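Local coordinates for alkaline phosphatase (Thermus thermophilus, PDB 7KWD), which probably hydrolyses phosphate monoesters as a homodimeric metalloenzyme, with two zinc ions and one magnesium ion in each active site, at residues N40-G48 against A293-F303; I56-R64 against S336-P344. One frame throughout, in Å; residues are numbered along the deposited sequence.

Interaction 1 of 2, residues N40-G48 against A293-F303; sequences NLIVFVYDG and ADEVLELLTAF. With MG (magnesium ion), chain D; ZN (zinc ion), chain E.
Phe44 and its strand neighbours Ile42 and Tyr46 form a buried, apolar contact with one side of helix 293-303, which runs nearly antiparallel to strand 40-46 (167°) and packs on the face formed by that strand and its parallel neighbours 265-271 and 310-325. The Phe44 ring makes the most contacts. Phe44 CD2 meets CD1 of Leu300 at 3.6 Å, CE2 lies 3.8 Å from CG1 of Val296, and CD1 of Leu297 stands at the ring edge. With CG anti to the backbone N (chi1 -170°), the ring projects from the strand until Phe44 CZ comes 3.7 Å from CB of Ala293, whose small side chain leaves room for both aromatics. Ile42 CG2 meets Leu300 CD1 at 4.1 Å, and Ile42 CD1 meets Phe303 CD1 at 4.2 Å. This is the alpha/beta core of the alkaline phosphatase fold. Were Phe44 replaced by alanine, the space among Ala293, Val296, Leu297 and Leu300 would probably be left unfilled, and Tyr46 CE1 would lose the ring face it rests on. Tyr46 OH sits against Ala293 CB and Leu297 CD2; this buried hydroxyl donates to a water at 2.7 Å, which donates to OD1 of Asp294, a carboxylate also held by the backbone of Ala70 and Leu71. Just past the strand, Asp47 bridges two metals, OD1 binding zinc at 2.2 Å and OD2 binding magnesium, with Ser95, Asp317 and His318 completing the zinc site.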
# COMPACT_ATOMS: atom_id res chain seq x y z
N ASN A 40 31.34 -5.31 -1.08
CA ASN A 40 30.79 -4.01 -0.73
C ASN A 40 29.27 -4.11 -0.66
O ASN A 40 28.65 -4.90 -1.37
CB ASN A 40 31.18 -2.93 -1.73
CG ASN A 40 32.67 -2.85 -1.96
OD1 ASN A 40 33.46 -2.82 -1.01
ND2 ASN A 40 33.07 -2.81 -3.21
N LEU A 41 28.68 -3.27 0.19
CA LEU A 41 27.24 -3.29 0.45
C LEU A 41 26.78 -1.85 0.51
O LEU A 41 27.31 -1.06 1.30
CB LEU A 41 26.93 -3.99 1.77
CG LEU A 41 25.48 -3.98 2.23
CD1 LEU A 41 24.64 -4.83 1.30
CD2 LEU A 41 25.41 -4.50 3.66
N ILE A 42 25.78 -1.53 -0.28
CA ILE A 42 25.09 -0.24 -0.21
C ILE A 42 23.66 -0.53 0.19
O ILE A 42 23.01 -1.39 -0.42
CB ILE A 42 25.13 0.52 -1.56
CG1 ILE A 42 26.58 0.64 -2.04
CG2 ILE A 42 24.50 1.88 -1.39
CD1 ILE A 42 26.74 1.19 -3.43
N VAL A 43 23.18 0.17 1.22
CA VAL A 43 21.79 0.04 1.67
C VAL A 43 21.12 1.40 1.48
O VAL A 43 21.51 2.38 2.12
CB VAL A 43 21.70 -0.42 3.14
CG1 VAL A 43 20.24 -0.65 3.53
CG2 VAL A 43 22.54 -1.70 3.41
N PHE A 44 20.09 1.44 0.64
CA PHE A 44 19.38 2.67 0.28
C PHE A 44 18.01 2.56 0.93
O PHE A 44 17.15 1.79 0.47
CB PHE A 44 19.32 2.83 -1.23
CG PHE A 44 18.82 4.18 -1.69
CD1 PHE A 44 18.48 5.17 -0.82
CD2 PHE A 44 18.63 4.40 -3.07
CE1 PHE A 44 17.97 6.38 -1.25
CE2 PHE A 44 18.14 5.64 -3.52
CZ PHE A 44 17.82 6.63 -2.60
N VAL A 45 17.81 3.29 2.02
CA VAL A 45 16.53 3.28 2.74
C VAL A 45 15.66 4.42 2.24
O VAL A 45 16.08 5.58 2.26
CB VAL A 45 16.74 3.41 4.25
CG1 VAL A 45 15.38 3.42 4.96
CG2 VAL A 45 17.64 2.30 4.76
N TYR A 46 14.46 4.08 1.78
CA TYR A 46 13.39 5.04 1.52
C TYR A 46 12.53 5.11 2.79
O TYR A 46 11.68 4.26 3.03
CB TYR A 46 12.56 4.58 0.32
CG TYR A 46 13.11 4.83 -1.07
CD1 TYR A 46 14.33 4.30 -1.49
CD2 TYR A 46 12.36 5.53 -2.01
CE1 TYR A 46 14.78 4.49 -2.77
CE2 TYR A 46 12.80 5.72 -3.31
CZ TYR A 46 14.01 5.20 -3.68
OH TYR A 46 14.47 5.41 -4.96
N ASP A 47 12.76 6.11 3.63
CA ASP A 47 12.07 6.18 4.90
C ASP A 47 10.62 6.60 4.71
O ASP A 47 10.34 7.62 4.09
CB ASP A 47 12.78 7.15 5.84
CG ASP A 47 12.44 6.89 7.27
OD1 ASP A 47 11.23 6.89 7.55
OD2 ASP A 47 13.38 6.63 8.08
N GLY A 48 9.69 5.81 5.24
CA GLY A 48 8.28 6.15 5.19
C GLY A 48 7.60 5.96 3.84
O GLY A 48 6.45 6.41 3.66
N ALA A 293 15.43 10.81 -4.62
CA ALA A 293 15.93 9.46 -4.43
C ALA A 293 16.17 8.76 -5.76
O ALA A 293 17.14 8.01 -5.92
CB ALA A 293 14.94 8.64 -3.60
N ASP A 294 15.29 9.01 -6.75
CA ASP A 294 15.42 8.33 -8.03
C ASP A 294 16.72 8.73 -8.71
O ASP A 294 17.40 7.89 -9.32
CB ASP A 294 14.20 8.64 -8.91
CG ASP A 294 13.85 7.49 -9.84
OD1 ASP A 294 13.46 6.41 -9.34
OD2 ASP A 294 13.97 7.67 -11.06
N GLU A 295 17.10 10.00 -8.60
CA GLU A 295 18.39 10.40 -9.17
C GLU A 295 19.53 9.66 -8.50
O GLU A 295 20.54 9.32 -9.13
CB GLU A 295 18.61 11.90 -9.02
CG GLU A 295 17.71 12.74 -9.92
CD GLU A 295 17.97 14.24 -9.75
OE1 GLU A 295 16.99 14.99 -9.52
OE2 GLU A 295 19.16 14.67 -9.83
N VAL A 296 19.40 9.43 -7.19
CA VAL A 296 20.43 8.70 -6.45
C VAL A 296 20.50 7.26 -6.92
O VAL A 296 21.59 6.70 -7.11
CB VAL A 296 20.18 8.78 -4.93
CG1 VAL A 296 21.13 7.85 -4.17
CG2 VAL A 296 20.33 10.24 -4.44
N LEU A 297 19.33 6.64 -7.12
CA LEU A 297 19.26 5.27 -7.61
C LEU A 297 20.07 5.09 -8.87
O LEU A 297 20.79 4.09 -9.03
CB LEU A 297 17.81 4.94 -7.89
CG LEU A 297 17.24 3.56 -7.71
CD1 LEU A 297 17.68 2.90 -6.44
CD2 LEU A 297 15.70 3.74 -7.77
N GLU A 298 19.97 6.05 -9.78
CA GLU A 298 20.68 5.97 -11.04
C GLU A 298 22.16 5.98 -10.79
O GLU A 298 22.90 5.20 -11.38
CB GLU A 298 20.25 7.13 -11.93
CG GLU A 298 18.85 6.89 -12.46
CD GLU A 298 18.37 7.92 -13.46
OE1 GLU A 298 18.76 9.10 -13.32
OE2 GLU A 298 17.57 7.54 -14.35
N LEU A 299 22.60 6.81 -9.84
CA LEU A 299 24.00 6.83 -9.45
C LEU A 299 24.43 5.50 -8.85
O LEU A 299 25.50 4.97 -9.17
CB LEU A 299 24.22 7.95 -8.44
CG LEU A 299 25.49 8.72 -8.68
CD1 LEU A 299 25.42 9.42 -10.03
CD2 LEU A 299 25.63 9.69 -7.53
N LEU A 300 23.62 4.96 -7.93
CA LEU A 300 24.03 3.75 -7.22
C LEU A 300 24.04 2.55 -8.16
O LEU A 300 24.92 1.70 -8.05
CB LEU A 300 23.09 3.51 -6.04
CG LEU A 300 23.15 4.60 -4.96
CD1 LEU A 300 22.19 4.28 -3.82
CD2 LEU A 300 24.59 4.82 -4.45
N THR A 301 23.05 2.44 -9.05
CA THR A 301 23.04 1.29 -9.95
C THR A 301 24.20 1.37 -10.94
O THR A 301 24.87 0.37 -11.22
CB THR A 301 21.71 1.15 -10.68
OG1 THR A 301 21.41 2.35 -11.40
CG2 THR A 301 20.62 0.85 -9.70
N ALA A 302 24.51 2.57 -11.42
CA ALA A 302 25.65 2.70 -12.32
C ALA A 302 26.94 2.31 -11.61
O ALA A 302 27.80 1.66 -12.20
CB ALA A 302 25.72 4.12 -12.88
N PHE A 303 27.07 2.67 -10.33
CA PHE A 303 28.21 2.18 -9.56
C PHE A 303 28.23 0.64 -9.46
O PHE A 303 29.27 0.01 -9.65
CB PHE A 303 28.23 2.79 -8.16
CG PHE A 303 29.46 2.41 -7.36
CD1 PHE A 303 29.47 1.27 -6.58
CD2 PHE A 303 30.62 3.17 -7.43
CE1 PHE A 303 30.59 0.90 -5.87
CE2 PHE A 303 31.74 2.80 -6.72
CZ PHE A 303 31.73 1.66 -5.95
MG MG D . 14.87 7.87 9.01
ZN ZN E . 11.16 5.56 9.30
O HOH W 1 12.75 6.63 -6.65
O HOH W 2 16.59 8.75 9.89
O HOH W 3 14.10 7.98 10.80
O HOH W 4 13.51 9.67 8.45

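Interaction 2 of 2, residues I56-R64 against S336-P344; sequences IAQAYARRR and SQGVDLLEP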
# COMPACT_ATOMS: atom_id res chain seq x y z
N ILE A 56 2.19 7.43 -7.33
CA ILE A 56 2.17 8.86 -7.70
C ILE A 56 3.45 9.25 -8.44
O ILE A 56 3.39 9.94 -9.46
CB ILE A 56 1.96 9.74 -6.46
CG1 ILE A 56 0.53 9.62 -5.94
CG2 ILE A 56 2.22 11.21 -6.79
CD1 ILE A 56 0.38 10.06 -4.45
N ALA A 57 4.61 8.87 -7.91
CA ALA A 57 5.86 9.23 -8.58
C ALA A 57 6.01 8.53 -9.93
O ALA A 57 6.54 9.10 -10.89
CB ALA A 57 7.04 8.88 -7.69
N GLN A 58 5.64 7.25 -9.98
CA GLN A 58 5.64 6.50 -11.23
C GLN A 58 4.83 7.22 -12.31
O GLN A 58 5.28 7.39 -13.44
CB GLN A 58 5.08 5.10 -11.00
CG GLN A 58 5.05 4.20 -12.24
CD GLN A 58 4.42 2.85 -11.94
OE1 GLN A 58 5.04 1.80 -12.10
NE2 GLN A 58 3.16 2.87 -11.50
N ALA A 59 3.62 7.67 -11.94
CA ALA A 59 2.75 8.36 -12.88
C ALA A 59 3.31 9.72 -13.22
O ALA A 59 3.31 10.12 -14.39
CB ALA A 59 1.35 8.49 -12.29
N TYR A 60 3.81 10.44 -12.22
CA TYR A 60 4.31 11.79 -12.47
C TYR A 60 5.48 11.76 -13.45
O TYR A 60 5.56 12.58 -14.37
CB TYR A 60 4.71 12.45 -11.16
CG TYR A 60 5.04 13.92 -11.33
CD1 TYR A 60 6.30 14.33 -11.65
CD2 TYR A 60 4.05 14.91 -11.19
CE1 TYR A 60 6.60 15.67 -11.84
CE2 TYR A 60 4.36 16.26 -11.37
CZ TYR A 60 5.62 16.63 -11.70
OH TYR A 60 5.94 17.96 -11.90
N ALA A 61 6.43 10.85 -13.24
CA ALA A 61 7.57 10.79 -14.15
C ALA A 61 7.10 10.54 -15.59
O ALA A 61 7.56 11.21 -16.53
CB ALA A 61 8.54 9.70 -13.67
N ARG A 62 6.19 9.59 -15.79
CA ARG A 62 5.75 9.27 -17.14
C ARG A 62 4.94 10.42 -17.72
O ARG A 62 5.25 10.95 -18.79
CB ARG A 62 4.94 7.99 -17.15
CG ARG A 62 5.80 6.72 -17.16
CD ARG A 62 4.98 5.48 -16.69
NE ARG A 62 5.71 4.23 -16.90
CZ ARG A 62 5.82 3.61 -18.07
NH1 ARG A 62 5.23 4.09 -19.17
NH2 ARG A 62 6.53 2.51 -18.14
N ARG A 63 3.90 10.84 -16.98
CA ARG A 63 2.93 11.79 -17.50
C ARG A 63 3.47 13.21 -17.59
O ARG A 63 3.14 13.94 -18.54
CB ARG A 63 1.70 11.76 -16.60
CG ARG A 63 0.57 12.60 -17.08
CD ARG A 63 -0.66 12.33 -16.24
NE ARG A 63 -1.68 13.34 -16.43
CZ ARG A 63 -2.80 13.16 -17.13
NH1 ARG A 63 -3.06 11.99 -17.72
NH2 ARG A 63 -3.68 14.14 -17.22
N ARG A 64 4.25 13.67 -16.61
CA ARG A 64 4.67 15.06 -16.60
C ARG A 64 6.12 15.26 -16.97
O ARG A 64 6.53 16.40 -17.25
CB ARG A 64 4.50 15.71 -15.22
CG ARG A 64 3.18 15.51 -14.54
CD ARG A 64 2.05 15.77 -15.47
NE ARG A 64 1.90 17.19 -15.77
CZ ARG A 64 1.56 17.66 -16.97
NH1 ARG A 64 1.36 16.85 -18.00
NH2 ARG A 64 1.42 18.98 -17.12
N SER A 336 -6.32 11.23 -12.96
CA SER A 336 -4.95 11.67 -13.23
C SER A 336 -4.74 13.18 -13.07
O SER A 336 -3.59 13.63 -13.06
CB SER A 336 -4.51 11.26 -14.63
OG SER A 336 -4.55 9.85 -14.78
N GLN A 337 -5.81 13.97 -12.93
CA GLN A 337 -5.64 15.41 -12.75
C GLN A 337 -4.79 15.72 -11.53
O GLN A 337 -3.99 16.66 -11.54
CB GLN A 337 -7.00 16.09 -12.63
CG GLN A 337 -7.81 16.12 -13.91
CD GLN A 337 -7.04 16.77 -15.03
OE1 GLN A 337 -6.69 17.94 -14.96
NE2 GLN A 337 -6.74 15.99 -16.06
N GLY A 338 -4.95 14.93 -10.46
CA GLY A 338 -4.17 15.18 -9.26
C GLY A 338 -2.68 15.12 -9.48
O GLY A 338 -1.91 15.76 -8.77
N VAL A 339 -2.24 14.31 -10.44
CA VAL A 339 -0.83 14.25 -10.79
C VAL A 339 -0.41 15.54 -11.46
O VAL A 339 0.62 16.13 -11.13
CB VAL A 339 -0.57 13.02 -11.68
CG1 VAL A 339 0.84 13.01 -12.23
CG2 VAL A 339 -0.87 11.69 -10.89
N ASP A 340 -1.19 15.98 -12.46
CA ASP A 340 -0.89 17.26 -13.09
C ASP A 340 -0.82 18.37 -12.07
O ASP A 340 0.07 19.22 -12.13
CB ASP A 340 -1.94 17.60 -14.13
CG ASP A 340 -2.04 16.58 -15.23
OD1 ASP A 340 -1.01 15.92 -15.54
OD2 ASP A 340 -3.14 16.45 -15.79
N LEU A 341 -1.73 18.36 -11.11
CA LEU A 341 -1.86 19.45 -10.14
C LEU A 341 -0.68 19.53 -9.17
O LEU A 341 -0.59 20.49 -8.40
CB LEU A 341 -3.17 19.27 -9.37
CG LEU A 341 -4.45 20.02 -9.71
CD1 LEU A 341 -4.30 20.84 -10.95
CD2 LEU A 341 -5.65 19.12 -9.80
N LEU A 342 0.23 18.56 -9.20
CA LEU A 342 1.45 18.66 -8.41
C LEU A 342 2.50 19.50 -9.09
O LEU A 342 3.39 20.04 -8.41
CB LEU A 342 2.02 17.27 -8.11
CG LEU A 342 1.14 16.36 -7.27
CD1 LEU A 342 1.93 15.15 -6.73
CD2 LEU A 342 0.51 17.09 -6.09
N GLU A 343 2.46 19.60 -10.43
CA GLU A 343 3.54 20.29 -11.12
C GLU A 343 3.63 21.77 -10.74
O GLU A 343 4.76 22.30 -10.74
CB GLU A 343 3.39 20.14 -12.64
CG GLU A 343 4.59 20.71 -13.44
CD GLU A 343 4.57 20.34 -14.95
OE1 GLU A 343 5.63 20.39 -15.61
OE2 GLU A 343 3.49 20.01 -15.47
N PRO A 344 2.54 22.48 -10.44
CA PRO A 344 2.66 23.89 -10.02
C PRO A 344 3.27 24.09 -8.65
O PRO A 344 3.65 25.23 -8.35
CB PRO A 344 1.20 24.39 -10.03
CG PRO A 344 0.51 23.49 -11.06
CD PRO A 344 1.14 22.13 -10.78
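Arg63 and Arg64 reach the same acidic segment by different torsions: Arg63 leaves its helix with CG anti to the backbone N (chi1 -175°) and stays extended to NE, whereas Arg64 folds back through chi2 and chi3 (-47° and -72°). Together with Asp340 and Glu343 they form a salt-bridge network, which joins helix 51-65 to the short helix 337-340 and the type I turn from Asp340 to Glu343. Arg63 grips Asp340 side-on, NE to OD1 and NH2 to OD2, both at 2.8 Å and nearly straight. Each oxygen is met on its syn side, so the paired bonds fix the rotation of the guanidinium, and CB of Ser336 lies over the centre of one of its faces. The hydroxyl of Ser336 turns to the backbone N of Tyr91 of the second subunit, which places this end of the contact at the dimer interface. Beneath the charges, Val339 sits as a knob in a hole formed by Ala59, Tyr60, Arg63 and Arg64. Its branched shape fills the site, CG1 lying 3.9 Å from Tyr60 CD2 and CG2 approaching the small Ala59 CB. The flat Tyr60 ring brings its edge to the carbonyl oxygen of Val339, and its face receives CG of Arg64. Farther along, Ile56 CG2 meets Leu342 CD1 at 4.0 Å, a purely apolar end that Leu287 and Ile426 also border. Arg64 suits a position between two acids: its NH2 and NE make weak, bent bonds to OE2 of Glu343, while OD1 of Asp340 lies above the guanidinium plane, 3.2 Å from Arg64 NE, attracted by charge alone.

How the interactions relate
From the N terminus, the chain first lays down strand 40-46 and, after the metal-binding turn, helix 51-65, so each contact begins with one of two successive elements. Helix 283-306 then returns to the strand and closes interaction 1, a loop with 244 residues between its segments. The chain goes on through strand 310-325 to segment 336-344, which closes interaction 2 across 271 residues. Because the segments alternate, the two loops cross. The centres of interactions 1 and 2 lie about 23 Å apart, and they do not touch. Interaction 1 ties the strand that leads to the metal site to a covering helix; interaction 2 joins helix 51-65 to the short helix 337-340 near the second subunit. Helix 283-306 connects them, since its Leu287 touches Tyr60 and Leu342.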